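Local structure of xylosidase (Xanthomonas axonopodis pv. citri, 6XN2) at residues G165-D170 / Q194-N199. The protein is a family GH43 glycoside hydrolase that probably releases xylose from beta-1,4-linked xylo-oligosaccharides. Residues are numbered along the deposited sequence; the frame is centred on the assembly and turned at random.
Sequences GTYSID and QHYRDN. With XYP (beta-D-xylopyranose), chain E.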
ATOM      1  N   GLY A 165      -0.023  -7.425 -17.996  1.00 25.98           N
ATOM      2  CA  GLY A 165      -0.437  -6.058 -17.983  1.00 27.37           C
ATOM      3  C   GLY A 165       0.030  -5.340 -16.745  1.00 28.48           C
ATOM      4  O   GLY A 165      -0.223  -4.190 -16.594  1.00 27.30           O
ATOM      5  N   THR A 166       0.693  -6.067 -15.863  1.00 26.81           N
ATOM      6  CA  THR A 166       1.205  -5.475 -14.677  1.00 25.39           C
ATOM      7  C   THR A 166       2.677  -5.271 -14.798  1.00 28.52           C
ATOM      8  O   THR A 166       3.348  -5.856 -15.557  1.00 23.95           O
ATOM      9  CB  THR A 166       0.881  -6.231 -13.397  1.00 25.78           C
ATOM     10  OG1 THR A 166       1.594  -7.450 -13.362  1.00 24.24           O
ATOM     11  CG2 THR A 166      -0.572  -6.474 -13.304  1.00 26.10           C
ATOM     12  N   TYR A 167       3.092  -4.303 -14.039  1.00 24.70           N
ATOM     13  CA  TYR A 167       4.435  -3.810 -13.924  1.00 26.87           C
ATOM     14  C   TYR A 167       4.544  -2.954 -12.662  1.00 28.48           C
ATOM     15  O   TYR A 167       3.544  -2.864 -11.951  1.00 25.87           O
ATOM     16  CB  TYR A 167       4.793  -3.009 -15.149  1.00 25.30           C
ATOM     17  CG  TYR A 167       3.807  -1.969 -15.527  1.00 26.07           C
ATOM     18  CD1 TYR A 167       2.758  -2.258 -16.325  1.00 26.33           C
ATOM     19  CD2 TYR A 167       3.962  -0.693 -15.136  1.00 25.94           C
ATOM     20  CE1 TYR A 167       1.862  -1.323 -16.686  1.00 27.45           C
ATOM     21  CE2 TYR A 167       3.079   0.256 -15.506  1.00 27.07           C
ATOM     22  CZ  TYR A 167       2.016  -0.078 -16.286  1.00 26.73           C
ATOM     23  OH  TYR A 167       1.114   0.830 -16.663  1.00 29.32           O
ATOM     24  N   SER A 168       5.778  -2.535 -12.255  1.00 24.76           N
ATOM     25  CA  SER A 168       5.982  -1.714 -11.072  1.00 24.02           C
ATOM     26  C   SER A 168       5.506  -2.487  -9.825  1.00 27.83           C
ATOM     27  O   SER A 168       5.489  -3.728  -9.818  1.00 24.61           O
ATOM     28  CB  SER A 168       5.254  -0.366 -11.217  1.00 22.85           C
ATOM     29  OG  SER A 168       5.709   0.580 -10.261  1.00 25.62           O
ATOM     30  N   ILE A 169       5.158  -1.779  -8.770  1.00 26.31           N
ATOM     31  CA  ILE A 169       4.859  -2.406  -7.496  1.00 26.16           C
ATOM     32  C   ILE A 169       3.602  -1.979  -6.770  1.00 26.33           C
ATOM     33  O   ILE A 169       2.743  -1.398  -7.349  1.00 25.68           O
ATOM     34  CB  ILE A 169       6.011  -2.065  -6.528  1.00 28.04           C
ATOM     35  CG1 ILE A 169       6.223  -0.571  -6.460  1.00 27.99           C
ATOM     36  CG2 ILE A 169       7.319  -2.611  -6.977  1.00 28.58           C
ATOM     37  CD1 ILE A 169       7.211  -0.138  -5.413  1.00 27.08           C
ATOM     38  N   ASP A 170       3.493  -2.405  -5.508  1.00 26.01           N
ATOM     39  CA  ASP A 170       2.477  -1.906  -4.580  1.00 27.58           C
ATOM     40  C   ASP A 170       1.021  -2.092  -5.016  1.00 24.32           C
ATOM     41  O   ASP A 170       0.264  -1.117  -5.098  1.00 24.22           O
ATOM     42  CB  ASP A 170       2.746  -0.425  -4.302  1.00 27.14           C
ATOM     43  CG  ASP A 170       4.010  -0.216  -3.501  1.00 32.44           C
ATOM     44  OD1 ASP A 170       4.687  -1.234  -3.204  1.00 27.25           O
ATOM     45  OD2 ASP A 170       4.326   0.947  -3.159  1.00 26.83           O
ATOM     46  N   GLN A 194       8.197   4.902 -13.506  1.00 27.90           N
ATOM     47  CA  GLN A 194       8.655   5.984 -14.375  1.00 28.01           C
ATOM     48  C   GLN A 194       9.139   5.477 -15.731  1.00 29.79           C
ATOM     49  O   GLN A 194       9.246   6.253 -16.678  1.00 27.31           O
ATOM     50  CB  GLN A 194       9.769   6.780 -13.689  1.00 27.10           C
ATOM     51  CG  GLN A 194      11.084   6.028 -13.519  1.00 27.00           C
ATOM     52  CD  GLN A 194      11.138   5.177 -12.262  1.00 32.20           C
ATOM     53  OE1 GLN A 194      10.114   4.889 -11.633  1.00 28.49           O
ATOM     54  NE2 GLN A 194      12.340   4.765 -11.891  1.00 28.57           N
ATOM     55  N   HIS A 195       9.430   4.179 -15.819  1.00 28.06           N
ATOM     56  CA  HIS A 195       9.870   3.577 -17.077  1.00 29.72           C
ATOM     57  C   HIS A 195       8.726   3.127 -17.982  1.00 28.80           C
ATOM     58  O   HIS A 195       8.964   2.484 -19.008  1.00 25.97           O
ATOM     59  CB  HIS A 195      10.786   2.392 -16.800  1.00 27.94           C
ATOM     60  CG  HIS A 195      12.139   2.793 -16.308  1.00 32.48           C
ATOM     61  ND1 HIS A 195      12.580   2.522 -15.031  1.00 38.09           N
ATOM     62  CD2 HIS A 195      13.143   3.469 -16.918  1.00 33.38           C
ATOM     63  CE1 HIS A 195      13.801   3.004 -14.878  1.00 32.22           C
ATOM     64  NE2 HIS A 195      14.163   3.587 -16.007  1.00 41.84           N
ATOM     65  N   TYR A 196       7.509   3.444 -17.625  1.00 27.55           N
ATOM     66  CA  TYR A 196       6.369   3.032 -18.402  1.00 27.61           C
ATOM     67  C   TYR A 196       5.456   4.160 -18.837  1.00 28.50           C
ATOM     68  O   TYR A 196       5.285   5.069 -18.133  1.00 25.73           O
ATOM     69  CB  TYR A 196       5.535   2.051 -17.594  1.00 27.76           C
ATOM     70  CG  TYR A 196       6.245   0.804 -17.203  1.00 29.63           C
ATOM     71  CD1 TYR A 196       7.068   0.760 -16.119  1.00 26.48           C
ATOM     72  CD2 TYR A 196       6.069  -0.340 -17.919  1.00 28.15           C
ATOM     73  CE1 TYR A 196       7.719  -0.387 -15.782  1.00 26.93           C
ATOM     74  CE2 TYR A 196       6.697  -1.471 -17.584  1.00 29.24           C
ATOM     75  CZ  TYR A 196       7.531  -1.494 -16.522  1.00 28.37           C
ATOM     76  OH  TYR A 196       8.142  -2.641 -16.226  1.00 29.91           O
ATOM     77  N   ARG A 197       4.913   4.056 -20.037  1.00 26.96           N
ATOM     78  CA  ARG A 197       3.913   4.957 -20.558  1.00 26.56           C
ATOM     79  C   ARG A 197       2.939   4.067 -21.295  1.00 29.53           C
ATOM     80  O   ARG A 197       3.354   3.249 -22.012  1.00 29.01           O
ATOM     81  CB  ARG A 197       4.468   5.996 -21.491  1.00 29.37           C
ATOM     82  CG  ARG A 197       5.495   6.905 -20.901  1.00 22.35           C
ATOM     83  CD  ARG A 197       4.945   7.766 -19.829  1.00 29.39           C
ATOM     84  NE  ARG A 197       5.867   8.809 -19.462  1.00 28.14           N
ATOM     85  CZ  ARG A 197       6.845   8.654 -18.612  1.00 28.06           C
ATOM     86  NH1 ARG A 197       7.026   7.509 -18.033  1.00 25.31           N
ATOM     87  NH2 ARG A 197       7.638   9.647 -18.358  1.00 30.17           N
ATOM     88  N   ASP A 198       1.671   4.256 -21.061  1.00 29.24           N
ATOM     89  CA  ASP A 198       0.632   3.495 -21.679  1.00 32.59           C
ATOM     90  C   ASP A 198       0.875   2.003 -21.580  1.00 32.88           C
ATOM     91  O   ASP A 198       0.792   1.375 -22.597  1.00 30.83           O
ATOM     92  CB  ASP A 198       0.430   3.930 -23.146  1.00 33.87           C
ATOM     93  CG  ASP A 198       0.124   5.418 -23.295  1.00 37.81           C
ATOM     94  OD1 ASP A 198      -0.711   5.939 -22.577  1.00 38.32           O
ATOM     95  OD2 ASP A 198       0.725   6.066 -24.145  1.00 39.75           O
ATOM     96  N   ASN A 199       1.301   1.527 -20.424  1.00 30.55           N
ATOM     97  CA  ASN A 199       1.584   0.136 -20.115  1.00 29.82           C
ATOM     98  C   ASN A 199       2.732  -0.488 -20.817  1.00 31.02           C
ATOM     99  O   ASN A 199       2.865  -1.656 -20.809  1.00 33.54           O
ATOM    100  CB  ASN A 199       0.376  -0.764 -20.266  1.00 26.98           C
ATOM    101  CG  ASN A 199      -0.778  -0.269 -19.531  1.00 30.89           C
ATOM    102  OD1 ASN A 199      -0.668   0.076 -18.394  1.00 28.52           O
ATOM    103  ND2 ASN A 199      -1.898  -0.198 -20.192  1.00 31.93           N
TER
HETATM  104  O1  XYP E 402       9.687   1.456  -1.649  1.00 38.05           O
HETATM  105  C1  XYP E 402       9.048   0.665  -0.674  1.00 41.49           C
HETATM  106  C2  XYP E 402       7.925  -0.100  -1.343  1.00 41.04           C
HETATM  107  C3  XYP E 402       7.446  -1.255  -0.523  1.00 36.80           C
HETATM  108  C4  XYP E 402       8.619  -2.077  -0.033  1.00 39.65           C
HETATM  109  C5  XYP E 402       9.572  -1.185   0.709  1.00 38.44           C
HETATM  110  O2  XYP E 402       6.790   0.713  -1.606  1.00 38.59           O
HETATM  111  O3  XYP E 402       6.672  -1.968  -1.441  1.00 35.56           O
HETATM  112  O4  XYP E 402       8.179  -3.055   0.853  1.00 38.52           O
HETATM  113  O5  XYP E 402      10.040  -0.166  -0.127  1.00 41.42           O
HETATM  114  O   HOH W   1       2.067   2.965 -17.982  1.00 28.75           O
HETATM  115  O   HOH W   2       8.629  -2.975 -13.578  1.00 28.62           O
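In the five-bladed beta-propeller of family GH43, the loop that carries Asp170 of the xylose pocket packs, three residues earlier, on the 196-201 hairpin through a tyrosine stack, Tyr167 on Tyr196, and a hydrogen bond from Tyr167 to Asn199. The two rings form an offset stack, planes 19° apart and centroids 4.1 Å from each other, the two side chains laid head to tail. CD2 of Tyr167 lies over the centre of the Tyr196 ring, while CB of Tyr167 makes a CH-pi contact over the hydroxyl-bearing end of that ring, 3.4 Å from CZ of Tyr196. With its CG lodged between backbone N and carbonyl carbon (chi1 50°), Tyr167 reaches along the partner ring toward the 198-199 turn; Phe185 meets it edge-to-face. A water bridges Tyr196 OH and the backbone N of Ser168, tying the other end of the stack to the loop. Two residues on from Ser168, Asp170 accepts hydrogen bonds from two hydroxyls of the bound xylose, O3 to OD1 at 2.8 Å and O2 to OD2 at 2.9 Å. At the turn, a second water donates to Tyr167 OH and accepts from Asn199 N. Tyr167 OH itself donates to Asn199 OD1 at 2.6 Å, approaching in the carbonyl plane on a lone pair.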